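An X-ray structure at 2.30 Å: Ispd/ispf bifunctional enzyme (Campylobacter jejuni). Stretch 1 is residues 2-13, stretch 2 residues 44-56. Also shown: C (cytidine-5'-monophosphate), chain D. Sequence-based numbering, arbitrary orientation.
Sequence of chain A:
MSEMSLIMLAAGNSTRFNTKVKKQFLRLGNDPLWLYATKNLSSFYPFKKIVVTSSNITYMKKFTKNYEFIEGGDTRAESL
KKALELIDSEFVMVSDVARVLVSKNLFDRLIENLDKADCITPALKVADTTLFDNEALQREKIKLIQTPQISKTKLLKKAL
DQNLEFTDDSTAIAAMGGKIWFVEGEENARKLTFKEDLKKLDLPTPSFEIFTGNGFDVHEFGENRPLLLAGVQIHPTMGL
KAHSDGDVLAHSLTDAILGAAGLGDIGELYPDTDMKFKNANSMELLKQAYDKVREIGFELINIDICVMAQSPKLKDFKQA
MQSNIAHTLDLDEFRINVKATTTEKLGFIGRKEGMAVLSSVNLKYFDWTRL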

# COMPACT_ATOMS: atom_id res chain seq x y z
N SER A 2 -19.98 11.70 -38.68
CA SER A 2 -20.33 10.28 -38.99
C SER A 2 -19.55 9.29 -38.12
O SER A 2 -19.07 9.65 -37.03
N GLU A 3 -19.42 8.04 -38.59
CA GLU A 3 -18.87 6.97 -37.76
C GLU A 3 -17.42 6.58 -38.02
O GLU A 3 -16.82 6.92 -39.05
N MET A 4 -16.87 5.84 -37.05
CA MET A 4 -15.46 5.52 -36.97
C MET A 4 -15.28 4.03 -36.74
O MET A 4 -16.01 3.42 -35.95
N SER A 5 -14.31 3.46 -37.45
CA SER A 5 -13.86 2.08 -37.23
C SER A 5 -12.48 2.09 -36.57
O SER A 5 -11.86 3.14 -36.43
N LEU A 6 -12.01 0.92 -36.15
CA LEU A 6 -10.72 0.80 -35.49
C LEU A 6 -9.86 -0.26 -36.19
O LEU A 6 -10.34 -1.37 -36.45
N ILE A 7 -8.62 0.12 -36.52
CA ILE A 7 -7.63 -0.85 -36.98
C ILE A 7 -6.49 -0.94 -35.97
O ILE A 7 -5.80 0.05 -35.70
N MET A 8 -6.33 -2.13 -35.39
CA MET A 8 -5.21 -2.40 -34.49
C MET A 8 -4.10 -3.07 -35.29
O MET A 8 -4.31 -4.11 -35.92
N LEU A 9 -2.91 -2.48 -35.26
CA LEU A 9 -1.80 -3.01 -36.05
C LEU A 9 -0.95 -3.94 -35.18
O LEU A 9 -0.27 -3.49 -34.29
N ALA A 10 -1.00 -5.24 -35.47
CA ALA A 10 -0.42 -6.24 -34.58
C ALA A 10 0.34 -7.34 -35.33
O ALA A 10 0.61 -8.39 -34.76
N ALA A 11 0.68 -7.08 -36.59
CA ALA A 11 1.42 -8.05 -37.40
C ALA A 11 2.92 -7.80 -37.37
O ALA A 11 3.39 -6.84 -36.76
N GLY A 12 3.67 -8.66 -38.05
CA GLY A 12 5.12 -8.56 -38.10
C GLY A 12 5.80 -9.11 -36.86
O GLY A 12 5.19 -9.25 -35.80
N ASN A 13 7.08 -9.42 -37.01
CA ASN A 13 7.85 -9.97 -35.91
C ASN A 13 9.18 -9.25 -35.78
O ASN A 13 10.15 -9.58 -36.48
N PHE A 44 -13.43 2.49 -25.47
CA PHE A 44 -13.56 3.95 -25.51
C PHE A 44 -14.70 4.45 -26.40
O PHE A 44 -15.15 5.58 -26.25
N TYR A 45 -15.17 3.60 -27.31
CA TYR A 45 -16.02 4.06 -28.40
C TYR A 45 -16.73 2.89 -29.07
O TYR A 45 -16.16 1.80 -29.17
N PRO A 46 -17.97 3.09 -29.52
CA PRO A 46 -18.69 2.03 -30.25
C PRO A 46 -18.29 1.97 -31.72
O PRO A 46 -19.08 2.36 -32.60
N PHE A 47 -17.07 1.49 -31.99
CA PHE A 47 -16.56 1.38 -33.36
C PHE A 47 -17.46 0.52 -34.22
O PHE A 47 -17.97 -0.51 -33.76
N LYS A 48 -17.64 0.94 -35.47
CA LYS A 48 -18.45 0.23 -36.46
C LYS A 48 -17.87 -1.14 -36.78
O LYS A 48 -18.61 -2.11 -37.01
N LYS A 49 -16.55 -1.20 -36.79
CA LYS A 49 -15.82 -2.42 -37.09
C LYS A 49 -14.49 -2.33 -36.36
O LYS A 49 -13.95 -1.23 -36.17
N ILE A 50 -13.98 -3.47 -35.92
CA ILE A 50 -12.64 -3.56 -35.34
C ILE A 50 -11.80 -4.57 -36.11
O ILE A 50 -12.15 -5.75 -36.20
N VAL A 51 -10.71 -4.10 -36.69
CA VAL A 51 -9.81 -4.95 -37.46
C VAL A 51 -8.46 -5.09 -36.75
O VAL A 51 -7.93 -4.12 -36.21
N VAL A 52 -7.94 -6.30 -36.73
CA VAL A 52 -6.61 -6.55 -36.19
C VAL A 52 -5.75 -7.21 -37.28
O VAL A 52 -6.11 -8.26 -37.81
N THR A 53 -4.62 -6.60 -37.60
CA THR A 53 -3.69 -7.23 -38.53
C THR A 53 -2.82 -8.20 -37.75
O THR A 53 -2.44 -7.91 -36.61
N SER A 54 -2.51 -9.34 -38.36
CA SER A 54 -1.92 -10.43 -37.62
C SER A 54 -1.02 -11.31 -38.50
O SER A 54 -1.27 -11.47 -39.69
N SER A 55 0.04 -11.85 -37.89
CA SER A 55 0.90 -12.86 -38.51
C SER A 55 0.58 -14.24 -37.96
O SER A 55 1.25 -15.22 -38.31
N ASN A 56 -0.41 -14.31 -37.07
CA ASN A 56 -0.83 -15.56 -36.41
C ASN A 56 -2.34 -15.59 -36.24
O ASN A 56 -2.84 -15.65 -35.10

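The strand that begins at Met 4 runs parallel to the strand 50-54, and the two stretches together bury 970 Å² of surface. Backbone hydrogen bonds set Leu 6, Ile 7 and Met 8 beside Ile 50, Val 51 and Val 52.

Aromatic contacts dominate the start of the interface. Met 4, extended in chi1 and chi2 (t, t) with chi3 p, lays its methyl over one face of the Tyr 45 ring (chi1 t), CE lying 3.6 Å from the ring centroid. The same CE atom is 3.5 Å from Phe 47 CE2, so one methyl serves both rings. Phe 47, an m rotamer, in turn receives Leu 6 over a face: Leu 6 CB sits 3.6 Å from the centroid of the Phe 47 ring, nearly on its normal.

Aliphatic packing continues along the strands. On the face carrying Leu 6, Met 8, Ile 50 and Val 52, Leu 6 (t, p) brings CD2 to 4.0 Å from Ile 50 CG2, while Met 8 CB lies 4.2 Å from Val 52 CG2; Met 8 is m at all three chi angles, and its end leads away from the second stretch. Val 52, chi1 t, also meets Ala 10, with CG1 3.9 Å from Ala 10 CB. On the other face, Ile 7 (m, t) places CG1 4.2 Å from Val 51 CB, and the end of Leu 9 (m, t) comes nearer, CD2 reaching 3.7 Å from Thr 53 CG2.

Beyond the aliphatic contacts, hydroxyls provide the side-chain hydrogen bonds between the stretches. Thr 53, with chi1 p, accepts a hydrogen bond from the backbone, Ala 10 N to Thr 53 OG1 at 3.0 Å, and its hydroxyl donates to cytidine-5'-monophosphate, Thr 53 OG1 to C O2 at 3.0 Å. Ala 11 N joins it at that base oxygen, 3.1 Å from C O2, so both stretches hold the nucleotide. The ribose is held by backbone carbonyls, C O3' to Leu 9 O at 2.6 Å and C O2' to Ala 11 O at 2.8 Å. Ser 55 points toward the first stretch (chi1 m) and accepts from Gly 12, Gly 12 N to Ser 55 OG 3.0 Å.

One water molecule lies 2.7 Å from Tyr 45 OH and bonds weakly to Ser 2 O; another donates to Ala 10 O at 2.8 Å and accepts from Ser 55 N and Asn 56 ND2, each at 2.9 Å.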

# COMPACT_ATOMS: atom_id res chain seq x y z
CB SER A 2 -20.13 9.99 -40.49
OG SER A 2 -21.35 9.68 -41.12
CB GLU A 3 -19.80 5.75 -37.76
CG GLU A 3 -20.65 5.68 -36.50
CD GLU A 3 -20.62 4.33 -35.82
OE1 GLU A 3 -21.50 3.49 -36.13
OE2 GLU A 3 -19.73 4.11 -34.97
CB MET A 4 -14.84 6.30 -35.81
CG MET A 4 -13.31 6.29 -35.78
SD MET A 4 -12.66 7.51 -34.65
CE MET A 4 -13.42 7.03 -33.08
CB SER A 5 -13.82 1.31 -38.55
OG SER A 5 -15.11 1.18 -39.12
CB LEU A 6 -10.89 0.47 -33.99
CG LEU A 6 -9.61 0.17 -33.17
CD1 LEU A 6 -8.76 1.42 -33.03
CD2 LEU A 6 -9.93 -0.43 -31.78
CB ILE A 7 -7.07 -0.49 -38.38
CG1 ILE A 7 -8.18 -0.48 -39.44
CG2 ILE A 7 -5.95 -1.47 -38.77
CD1 ILE A 7 -7.72 0.05 -40.82
CB MET A 8 -5.64 -3.29 -33.32
CG MET A 8 -6.71 -2.68 -32.40
SD MET A 8 -6.24 -1.10 -31.63
CE MET A 8 -4.81 -1.61 -30.63
CB LEU A 9 -0.97 -1.85 -36.63
CG LEU A 9 -1.68 -1.00 -37.70
CD1 LEU A 9 -0.87 0.21 -38.04
CD2 LEU A 9 -2.00 -1.80 -38.98
CB ALA A 10 -1.52 -6.87 -33.72
CB ALA A 11 0.89 -8.08 -38.84
CB ASN A 13 8.05 -11.48 -36.07
CG ASN A 13 8.78 -12.12 -34.88
OD1 ASN A 13 8.49 -11.82 -33.72
ND2 ASN A 13 9.74 -12.99 -35.18
CB PHE A 44 -12.25 4.62 -25.98
CG PHE A 44 -11.08 4.44 -25.04
CD1 PHE A 44 -9.79 4.66 -25.48
CD2 PHE A 44 -11.28 4.02 -23.71
CE1 PHE A 44 -8.69 4.48 -24.63
CE2 PHE A 44 -10.20 3.85 -22.85
CZ PHE A 44 -8.90 4.07 -23.31
CB TYR A 45 -15.17 4.81 -29.42
CG TYR A 45 -15.93 5.51 -30.53
CD1 TYR A 45 -16.42 6.81 -30.35
CD2 TYR A 45 -16.15 4.89 -31.75
CE1 TYR A 45 -17.12 7.46 -31.38
CE2 TYR A 45 -16.85 5.52 -32.77
CZ TYR A 45 -17.33 6.80 -32.58
OH TYR A 45 -18.02 7.40 -33.61
CB PRO A 46 -20.17 2.44 -30.08
CG PRO A 46 -20.14 3.93 -29.94
CD PRO A 46 -18.80 4.29 -29.34
CB PHE A 47 -15.14 0.82 -33.38
CG PHE A 47 -14.13 1.69 -32.69
CD1 PHE A 47 -13.69 1.38 -31.40
CD2 PHE A 47 -13.60 2.81 -33.33
CE1 PHE A 47 -12.75 2.17 -30.75
CE2 PHE A 47 -12.66 3.61 -32.69
CZ PHE A 47 -12.22 3.29 -31.40
CB LYS A 48 -18.54 1.06 -37.75
CG LYS A 48 -19.77 0.76 -38.58
CD LYS A 48 -19.51 1.00 -40.05
CE LYS A 48 -20.74 0.72 -40.89
NZ LYS A 48 -20.76 1.61 -42.08
CB LYS A 49 -15.61 -2.53 -38.60
CG LYS A 49 -15.28 -3.92 -39.10
CD LYS A 49 -14.94 -3.92 -40.57
CE LYS A 49 -16.17 -4.20 -41.43
NZ LYS A 49 -15.92 -5.27 -42.43
CB ILE A 50 -12.70 -3.87 -33.82
CG1 ILE A 50 -13.51 -2.79 -33.10
CG2 ILE A 50 -11.29 -3.92 -33.24
CD1 ILE A 50 -14.07 -3.21 -31.75
CB VAL A 51 -9.63 -4.42 -38.91
CG1 VAL A 51 -8.72 -5.34 -39.74
CG2 VAL A 51 -11.00 -4.27 -39.60
CB VAL A 52 -6.64 -7.49 -34.95
CG1 VAL A 52 -5.23 -7.70 -34.38
CG2 VAL A 52 -7.59 -6.95 -33.88
CB THR A 53 -2.82 -6.20 -39.27
OG1 THR A 53 -1.92 -5.59 -38.34
CG2 THR A 53 -3.66 -5.05 -39.82
CB SER A 54 -3.03 -11.29 -36.99
OG SER A 54 -2.47 -12.32 -36.19
CB SER A 55 2.37 -12.56 -38.23
OG SER A 55 2.79 -11.42 -38.95
CB ASN A 56 -0.17 -15.70 -35.03
CG ASN A 56 1.29 -15.30 -35.00
OD1 ASN A 56 2.18 -16.15 -34.89
ND2 ASN A 56 1.55 -14.00 -35.07
OP3 C D . 7.16 0.29 -34.66
P C D . 6.90 -0.48 -35.93
OP1 C D . 7.78 -1.70 -36.06
OP2 C D . 6.77 0.37 -37.17
O5' C D . 5.45 -1.16 -35.70
C5' C D . 4.29 -0.38 -35.46
C4' C D . 3.06 -1.29 -35.41
O4' C D . 2.74 -1.82 -36.70
C3' C D . 3.25 -2.48 -34.48
O3' C D . 2.09 -2.57 -33.68
C2' C D . 3.35 -3.68 -35.40
O2' C D . 2.82 -4.86 -34.82
C1' C D . 2.56 -3.23 -36.62
N1 C D . 3.07 -3.87 -37.83
C2 C D . 2.17 -4.54 -38.67
O2 C D . 0.94 -4.58 -38.37
N3 C D . 2.64 -5.13 -39.79
C4 C D . 3.96 -5.10 -40.10
N4 C D . 4.41 -5.71 -41.23
C5 C D . 4.87 -4.44 -39.28
C6 C D . 4.39 -3.82 -38.13
O HOH W 1 -17.67 10.04 -33.90
O HOH W 2 0.77 -11.20 -35.19